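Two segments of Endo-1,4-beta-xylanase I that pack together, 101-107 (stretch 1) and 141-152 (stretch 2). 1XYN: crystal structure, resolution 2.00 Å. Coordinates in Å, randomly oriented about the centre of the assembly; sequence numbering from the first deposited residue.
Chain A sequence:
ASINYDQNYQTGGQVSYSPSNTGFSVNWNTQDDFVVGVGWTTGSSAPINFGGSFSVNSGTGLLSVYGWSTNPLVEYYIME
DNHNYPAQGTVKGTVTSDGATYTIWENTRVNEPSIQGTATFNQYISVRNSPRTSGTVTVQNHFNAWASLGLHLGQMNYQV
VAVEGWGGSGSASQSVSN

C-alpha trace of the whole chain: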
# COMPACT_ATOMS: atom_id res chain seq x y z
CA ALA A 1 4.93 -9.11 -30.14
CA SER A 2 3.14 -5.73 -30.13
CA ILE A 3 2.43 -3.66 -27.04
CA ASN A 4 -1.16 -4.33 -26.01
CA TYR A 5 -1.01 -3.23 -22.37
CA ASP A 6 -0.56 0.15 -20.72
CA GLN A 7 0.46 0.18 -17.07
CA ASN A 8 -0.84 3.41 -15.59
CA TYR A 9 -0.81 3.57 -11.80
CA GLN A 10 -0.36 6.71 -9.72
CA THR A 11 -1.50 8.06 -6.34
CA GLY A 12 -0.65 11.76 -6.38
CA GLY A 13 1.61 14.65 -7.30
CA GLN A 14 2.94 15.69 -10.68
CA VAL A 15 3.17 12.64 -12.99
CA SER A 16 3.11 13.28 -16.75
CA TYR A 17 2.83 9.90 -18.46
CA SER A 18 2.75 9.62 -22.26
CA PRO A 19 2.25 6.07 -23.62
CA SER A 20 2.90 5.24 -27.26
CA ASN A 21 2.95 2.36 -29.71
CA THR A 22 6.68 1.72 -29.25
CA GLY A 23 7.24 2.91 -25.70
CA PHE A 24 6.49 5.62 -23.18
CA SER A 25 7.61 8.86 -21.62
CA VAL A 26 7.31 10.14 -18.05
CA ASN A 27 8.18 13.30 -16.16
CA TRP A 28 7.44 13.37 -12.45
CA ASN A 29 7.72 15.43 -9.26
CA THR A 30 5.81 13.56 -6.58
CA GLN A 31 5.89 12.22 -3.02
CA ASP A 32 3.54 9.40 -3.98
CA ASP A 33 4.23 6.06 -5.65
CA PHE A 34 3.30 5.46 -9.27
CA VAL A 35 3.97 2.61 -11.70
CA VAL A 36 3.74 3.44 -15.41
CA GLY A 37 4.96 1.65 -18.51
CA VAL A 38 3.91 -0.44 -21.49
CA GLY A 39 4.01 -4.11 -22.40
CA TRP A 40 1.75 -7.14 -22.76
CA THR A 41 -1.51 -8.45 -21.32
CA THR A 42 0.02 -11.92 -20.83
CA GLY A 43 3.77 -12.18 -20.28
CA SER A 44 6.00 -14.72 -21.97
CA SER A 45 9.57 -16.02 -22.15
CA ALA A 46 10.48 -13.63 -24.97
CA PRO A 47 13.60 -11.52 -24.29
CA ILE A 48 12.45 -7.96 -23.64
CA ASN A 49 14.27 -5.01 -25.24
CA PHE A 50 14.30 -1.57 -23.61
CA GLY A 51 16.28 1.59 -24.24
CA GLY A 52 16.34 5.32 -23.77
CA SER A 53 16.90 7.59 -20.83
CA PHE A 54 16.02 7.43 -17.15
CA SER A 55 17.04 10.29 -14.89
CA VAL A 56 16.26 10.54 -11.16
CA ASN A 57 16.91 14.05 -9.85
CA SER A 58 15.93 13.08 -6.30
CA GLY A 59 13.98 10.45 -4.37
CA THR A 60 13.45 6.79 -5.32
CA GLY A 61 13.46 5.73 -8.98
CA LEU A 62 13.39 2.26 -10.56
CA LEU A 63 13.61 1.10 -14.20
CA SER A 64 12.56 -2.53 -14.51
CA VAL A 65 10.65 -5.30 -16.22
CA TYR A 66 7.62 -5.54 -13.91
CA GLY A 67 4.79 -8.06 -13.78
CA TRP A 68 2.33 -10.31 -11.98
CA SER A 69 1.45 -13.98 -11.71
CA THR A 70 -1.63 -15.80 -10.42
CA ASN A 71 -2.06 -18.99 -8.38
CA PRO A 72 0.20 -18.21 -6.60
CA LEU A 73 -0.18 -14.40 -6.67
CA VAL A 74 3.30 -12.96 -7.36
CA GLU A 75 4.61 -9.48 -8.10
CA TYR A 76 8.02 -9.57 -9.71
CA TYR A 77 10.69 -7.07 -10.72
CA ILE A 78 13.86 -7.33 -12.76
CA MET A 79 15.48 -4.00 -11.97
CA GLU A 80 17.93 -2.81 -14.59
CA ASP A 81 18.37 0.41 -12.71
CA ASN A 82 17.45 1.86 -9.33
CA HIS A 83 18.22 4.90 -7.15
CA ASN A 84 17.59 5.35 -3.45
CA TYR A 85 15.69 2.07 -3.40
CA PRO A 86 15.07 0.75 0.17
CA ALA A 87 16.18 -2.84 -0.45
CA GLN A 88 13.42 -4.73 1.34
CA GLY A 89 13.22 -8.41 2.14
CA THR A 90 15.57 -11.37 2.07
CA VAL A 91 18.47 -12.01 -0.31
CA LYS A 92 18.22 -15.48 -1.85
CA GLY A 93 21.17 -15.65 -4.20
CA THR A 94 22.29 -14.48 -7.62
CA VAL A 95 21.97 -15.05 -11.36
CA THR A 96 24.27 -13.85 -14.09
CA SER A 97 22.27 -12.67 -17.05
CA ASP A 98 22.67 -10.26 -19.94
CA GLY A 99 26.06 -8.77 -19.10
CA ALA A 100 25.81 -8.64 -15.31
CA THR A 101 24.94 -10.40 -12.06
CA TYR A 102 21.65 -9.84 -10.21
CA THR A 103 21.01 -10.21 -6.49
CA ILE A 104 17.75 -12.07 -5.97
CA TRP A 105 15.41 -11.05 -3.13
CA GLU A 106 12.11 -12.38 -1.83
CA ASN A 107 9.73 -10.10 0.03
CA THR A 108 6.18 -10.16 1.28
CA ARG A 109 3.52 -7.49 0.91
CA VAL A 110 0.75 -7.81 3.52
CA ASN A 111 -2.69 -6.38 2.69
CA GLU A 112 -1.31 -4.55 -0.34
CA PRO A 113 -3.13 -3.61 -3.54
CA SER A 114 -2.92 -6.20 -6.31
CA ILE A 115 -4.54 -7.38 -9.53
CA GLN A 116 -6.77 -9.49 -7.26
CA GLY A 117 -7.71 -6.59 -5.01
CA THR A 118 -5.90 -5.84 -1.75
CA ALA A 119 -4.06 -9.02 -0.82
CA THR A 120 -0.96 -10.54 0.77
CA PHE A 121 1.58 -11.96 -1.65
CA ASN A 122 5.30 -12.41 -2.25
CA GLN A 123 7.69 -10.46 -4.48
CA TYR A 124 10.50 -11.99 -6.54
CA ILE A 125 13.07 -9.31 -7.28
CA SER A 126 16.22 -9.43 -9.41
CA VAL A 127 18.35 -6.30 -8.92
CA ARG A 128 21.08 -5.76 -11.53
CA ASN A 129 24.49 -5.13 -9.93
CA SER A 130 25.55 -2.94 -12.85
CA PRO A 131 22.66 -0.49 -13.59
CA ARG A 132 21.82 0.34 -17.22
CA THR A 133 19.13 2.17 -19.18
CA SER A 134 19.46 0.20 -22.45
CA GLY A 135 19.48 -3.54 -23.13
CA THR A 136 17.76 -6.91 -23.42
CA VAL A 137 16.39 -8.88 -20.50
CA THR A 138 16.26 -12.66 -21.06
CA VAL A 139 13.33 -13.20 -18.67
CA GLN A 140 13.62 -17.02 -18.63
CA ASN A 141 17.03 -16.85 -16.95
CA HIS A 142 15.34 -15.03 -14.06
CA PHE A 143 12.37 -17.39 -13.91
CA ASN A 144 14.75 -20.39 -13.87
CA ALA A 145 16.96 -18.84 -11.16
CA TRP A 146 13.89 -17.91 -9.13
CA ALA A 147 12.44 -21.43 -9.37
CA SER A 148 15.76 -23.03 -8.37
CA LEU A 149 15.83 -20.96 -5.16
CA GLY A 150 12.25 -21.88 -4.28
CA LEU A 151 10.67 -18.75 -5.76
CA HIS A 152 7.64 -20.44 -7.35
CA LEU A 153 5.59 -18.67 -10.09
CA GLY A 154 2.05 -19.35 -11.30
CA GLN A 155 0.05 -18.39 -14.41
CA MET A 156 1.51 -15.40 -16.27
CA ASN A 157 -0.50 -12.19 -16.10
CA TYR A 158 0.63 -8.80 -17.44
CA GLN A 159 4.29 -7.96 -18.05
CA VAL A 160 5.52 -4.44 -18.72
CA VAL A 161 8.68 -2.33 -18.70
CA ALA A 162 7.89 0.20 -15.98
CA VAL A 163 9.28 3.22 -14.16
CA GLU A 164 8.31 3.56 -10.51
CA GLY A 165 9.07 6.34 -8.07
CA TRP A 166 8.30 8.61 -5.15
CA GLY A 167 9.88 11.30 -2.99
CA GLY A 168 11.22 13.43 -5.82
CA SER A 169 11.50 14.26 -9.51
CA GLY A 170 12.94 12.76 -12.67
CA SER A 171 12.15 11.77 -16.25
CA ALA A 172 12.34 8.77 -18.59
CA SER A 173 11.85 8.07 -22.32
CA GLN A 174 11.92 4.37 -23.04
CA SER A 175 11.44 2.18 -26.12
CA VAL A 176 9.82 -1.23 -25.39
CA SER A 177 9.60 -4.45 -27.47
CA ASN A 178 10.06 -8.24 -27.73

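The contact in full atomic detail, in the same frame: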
# COMPACT_ATOMS: atom_id res chain seq x y z
N THR A 101 25.49 -9.53 -13.08
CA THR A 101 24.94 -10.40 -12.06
C THR A 101 23.79 -9.65 -11.37
O THR A 101 23.81 -8.42 -11.27
CB THR A 101 25.99 -10.77 -10.98
OG1 THR A 101 27.25 -11.05 -11.59
CG2 THR A 101 25.54 -12.00 -10.21
N TYR A 102 22.81 -10.40 -10.89
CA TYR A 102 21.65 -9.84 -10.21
C TYR A 102 21.51 -10.46 -8.83
O TYR A 102 21.69 -11.67 -8.68
CB TYR A 102 20.36 -10.16 -10.98
CG TYR A 102 20.23 -9.49 -12.32
CD1 TYR A 102 21.06 -9.84 -13.39
CD2 TYR A 102 19.25 -8.52 -12.53
CE1 TYR A 102 20.94 -9.22 -14.63
CE2 TYR A 102 19.11 -7.90 -13.77
CZ TYR A 102 19.96 -8.25 -14.82
OH TYR A 102 19.83 -7.62 -16.03
N THR A 103 21.22 -9.65 -7.82
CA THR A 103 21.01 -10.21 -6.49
C THR A 103 19.50 -10.46 -6.39
O THR A 103 18.68 -9.59 -6.68
CB THR A 103 21.51 -9.28 -5.36
OG1 THR A 103 20.73 -8.09 -5.32
CG2 THR A 103 22.97 -8.92 -5.58
N ILE A 104 19.14 -11.69 -6.07
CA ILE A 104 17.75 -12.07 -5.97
C ILE A 104 17.25 -11.87 -4.54
O ILE A 104 17.96 -12.16 -3.59
CB ILE A 104 17.56 -13.53 -6.41
CG1 ILE A 104 18.07 -13.69 -7.84
CG2 ILE A 104 16.10 -13.96 -6.29
CD1 ILE A 104 18.09 -15.11 -8.33
N TRP A 105 16.04 -11.31 -4.42
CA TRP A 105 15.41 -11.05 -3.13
C TRP A 105 14.00 -11.60 -3.15
O TRP A 105 13.39 -11.76 -4.21
CB TRP A 105 15.28 -9.54 -2.85
CG TRP A 105 16.54 -8.77 -2.85
CD1 TRP A 105 17.31 -8.44 -3.93
CD2 TRP A 105 17.15 -8.16 -1.71
NE1 TRP A 105 18.36 -7.65 -3.54
CE2 TRP A 105 18.30 -7.46 -2.19
CE3 TRP A 105 16.85 -8.12 -0.34
CZ2 TRP A 105 19.15 -6.74 -1.34
CZ3 TRP A 105 17.69 -7.40 0.50
CH2 TRP A 105 18.83 -6.71 -0.00
N GLU A 106 13.48 -11.92 -1.97
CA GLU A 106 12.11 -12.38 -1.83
C GLU A 106 11.57 -11.48 -0.73
O GLU A 106 12.24 -11.22 0.27
CB GLU A 106 12.02 -13.85 -1.41
CG GLU A 106 10.56 -14.26 -1.10
CD GLU A 106 10.34 -15.78 -1.07
OE1 GLU A 106 11.15 -16.50 -0.45
OE2 GLU A 106 9.34 -16.24 -1.67
N ASN A 107 10.36 -10.98 -0.94
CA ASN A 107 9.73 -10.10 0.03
C ASN A 107 8.26 -10.43 0.09
O ASN A 107 7.75 -11.17 -0.74
CB ASN A 107 9.93 -8.64 -0.40
CG ASN A 107 9.45 -7.66 0.64
OD1 ASN A 107 9.49 -7.93 1.84
ND2 ASN A 107 9.00 -6.49 0.19
N ASN A 141 15.90 -16.67 -17.85
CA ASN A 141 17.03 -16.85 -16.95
C ASN A 141 16.65 -16.47 -15.52
O ASN A 141 17.12 -17.08 -14.56
CB ASN A 141 18.23 -16.02 -17.42
CG ASN A 141 18.83 -16.54 -18.73
OD1 ASN A 141 18.49 -17.63 -19.20
ND2 ASN A 141 19.74 -15.76 -19.30
N HIS A 142 15.79 -15.47 -15.37
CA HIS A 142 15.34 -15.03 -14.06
C HIS A 142 14.30 -15.98 -13.51
O HIS A 142 14.34 -16.32 -12.33
CB HIS A 142 14.81 -13.60 -14.10
CG HIS A 142 15.88 -12.59 -14.41
ND1 HIS A 142 16.68 -12.05 -13.43
CD2 HIS A 142 16.34 -12.11 -15.58
CE1 HIS A 142 17.59 -11.27 -13.99
NE2 HIS A 142 17.41 -11.29 -15.29
N PHE A 143 13.40 -16.45 -14.36
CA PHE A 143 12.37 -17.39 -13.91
C PHE A 143 13.01 -18.72 -13.48
O PHE A 143 12.54 -19.36 -12.53
CB PHE A 143 11.35 -17.62 -15.03
CG PHE A 143 10.63 -16.38 -15.48
CD1 PHE A 143 10.38 -15.33 -14.59
CD2 PHE A 143 10.20 -16.25 -16.79
CE1 PHE A 143 9.70 -14.19 -15.00
CE2 PHE A 143 9.52 -15.11 -17.21
CZ PHE A 143 9.28 -14.08 -16.32
N ASN A 144 14.05 -19.15 -14.19
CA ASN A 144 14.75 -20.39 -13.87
C ASN A 144 15.47 -20.23 -12.53
O ASN A 144 15.31 -21.06 -11.63
CB ASN A 144 15.76 -20.77 -14.96
CG ASN A 144 15.09 -21.29 -16.24
OD1 ASN A 144 13.88 -21.48 -16.29
ND2 ASN A 144 15.89 -21.53 -17.26
N ALA A 145 16.22 -19.14 -12.39
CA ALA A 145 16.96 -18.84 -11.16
C ALA A 145 16.02 -18.71 -9.97
O ALA A 145 16.33 -19.17 -8.86
CB ALA A 145 17.76 -17.58 -11.34
N TRP A 146 14.87 -18.09 -10.19
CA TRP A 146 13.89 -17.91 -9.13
C TRP A 146 13.35 -19.27 -8.69
O TRP A 146 13.32 -19.57 -7.49
CB TRP A 146 12.75 -17.00 -9.61
CG TRP A 146 13.14 -15.54 -9.79
CD1 TRP A 146 14.31 -14.93 -9.38
CD2 TRP A 146 12.37 -14.51 -10.43
NE1 TRP A 146 14.29 -13.60 -9.72
CE2 TRP A 146 13.12 -13.31 -10.37
CE3 TRP A 146 11.11 -14.49 -11.06
CZ2 TRP A 146 12.65 -12.11 -10.90
CZ3 TRP A 146 10.66 -13.29 -11.59
CH2 TRP A 146 11.43 -12.12 -11.50
N ALA A 147 12.97 -20.10 -9.65
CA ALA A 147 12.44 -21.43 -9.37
C ALA A 147 13.43 -22.30 -8.61
O ALA A 147 13.05 -22.97 -7.66
CB ALA A 147 12.03 -22.12 -10.67
N SER A 148 14.71 -22.23 -9.00
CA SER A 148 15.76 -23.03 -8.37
C SER A 148 16.02 -22.66 -6.91
O SER A 148 16.56 -23.47 -6.15
CB SER A 148 17.06 -22.97 -9.18
OG SER A 148 17.68 -21.69 -9.12
N LEU A 149 15.65 -21.44 -6.53
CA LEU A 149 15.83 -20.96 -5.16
C LEU A 149 14.53 -21.07 -4.37
O LEU A 149 14.44 -20.58 -3.24
CB LEU A 149 16.32 -19.52 -5.17
CG LEU A 149 17.71 -19.29 -5.77
CD1 LEU A 149 17.98 -17.80 -5.97
CD2 LEU A 149 18.76 -19.92 -4.87
N GLY A 150 13.53 -21.72 -4.96
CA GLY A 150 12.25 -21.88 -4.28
C GLY A 150 11.23 -20.77 -4.53
O GLY A 150 10.17 -20.73 -3.90
N LEU A 151 11.57 -19.84 -5.42
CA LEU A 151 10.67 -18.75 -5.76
C LEU A 151 9.77 -19.25 -6.89
O LEU A 151 10.09 -19.14 -8.08
CB LEU A 151 11.46 -17.49 -6.15
CG LEU A 151 12.51 -17.02 -5.13
CD1 LEU A 151 13.03 -15.64 -5.49
CD2 LEU A 151 11.92 -17.00 -3.73
N HIS A 152 8.64 -19.83 -6.47
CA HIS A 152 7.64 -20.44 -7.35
C HIS A 152 6.63 -19.47 -7.99
O HIS A 152 5.93 -18.72 -7.30
CB HIS A 152 6.92 -21.50 -6.50
CG HIS A 152 6.02 -22.41 -7.27
ND1 HIS A 152 4.67 -22.52 -6.99
CD2 HIS A 152 6.27 -23.28 -8.28
CE1 HIS A 152 4.13 -23.42 -7.80
NE2 HIS A 152 5.08 -23.90 -8.59
O HOH W 1 18.56 -9.67 -17.22

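Stretch 1 (101-107) is part of a β-strand that extends beyond it at both ends; stretch 2 (141-152) opens with the last turns of an α-helix and then runs on as a loop. The strand and helix axes approach to 10.2 Å, with 56° between their N-to-C directions, so the helix lies obliquely across the strand, and the spacing leaves room for side chains to pack between the two backbones. The backbones come nearest at I104 and W146, whose CA atoms are 7.7 Å apart, and at E106 and L151, CA to CA 7.6 Å; the second pair shows that the loop after the helix continues along the strand. No hydrogen bond joins the two stretches directly.

Within stretch 2 the helical pattern is carried by bonds such as W146 N to H142 O, 2.8 Å. At the end of this run, W146 O accepts from both L149 N (3.1 Å) and L151 N (2.7 Å), a tight turn that brings L151 back to the strand. G150 sits in this turn at phi/psi 90/6, where a CB would be jammed against the carbonyl O of L149; its backbone angles by themselves call for glycine. The OG of S148 donates to A145 O at 2.9 Å, folding the serine side chain back onto the helix.

The alternation of the strand sets which side chains face stretch 2. Y102, I104 and E106 direct their CA-to-CB bonds toward it, whereas that of W105 points away; the indole NE1 of W105 instead donates to T103 OG1 at 3.0 Å, within the strand, and W105 meets stretch 2 through its backbone O.

I104, a buried residue, is the hub and has the largest area covered by the other stretch. In its chi1 m, chi2 t rotamer, its closest pairs are CD1 with A145 CB at 3.9 Å, CD1 with L149 CD1 at 3.6 Å, CG2 with W146 CD1 at 3.7 Å and CG2 with L151 CD1 at 3.6 Å. The side chain as a whole thus touches both helix and loop, filling the space among four apolar neighbours. W146 meets CG2 obliquely, and its NE1 is hydrogen-bonded elsewhere in the structure.

Toward the N-terminal end of stretch 1 the packing becomes aromatic. The edge of H142 is directed at one face of Y102: the ring centroids are 4.6 Å apart, the planes stand at 80°, and Y102 CD2 to H142 CE1 is 3.5 Å. The CA-to-CB bond of H142 runs sideways, but the end of its side chain comes nearer the strand. A water ties the polar ends of this pair together, donating to Y102 OH at 2.7 Å and lying 2.8 Å from H142 NE2, so the rings are linked through solvent as well as by their packing.

Toward the C-terminal end of stretch 1, L151 also packs against E106, whose extended side chain brings CD to 3.3 Å from L151 CD2. This is a tight contact, slightly shorter than usual for two carbons, while L151 CD1 lies 4.1 Å from W105 O.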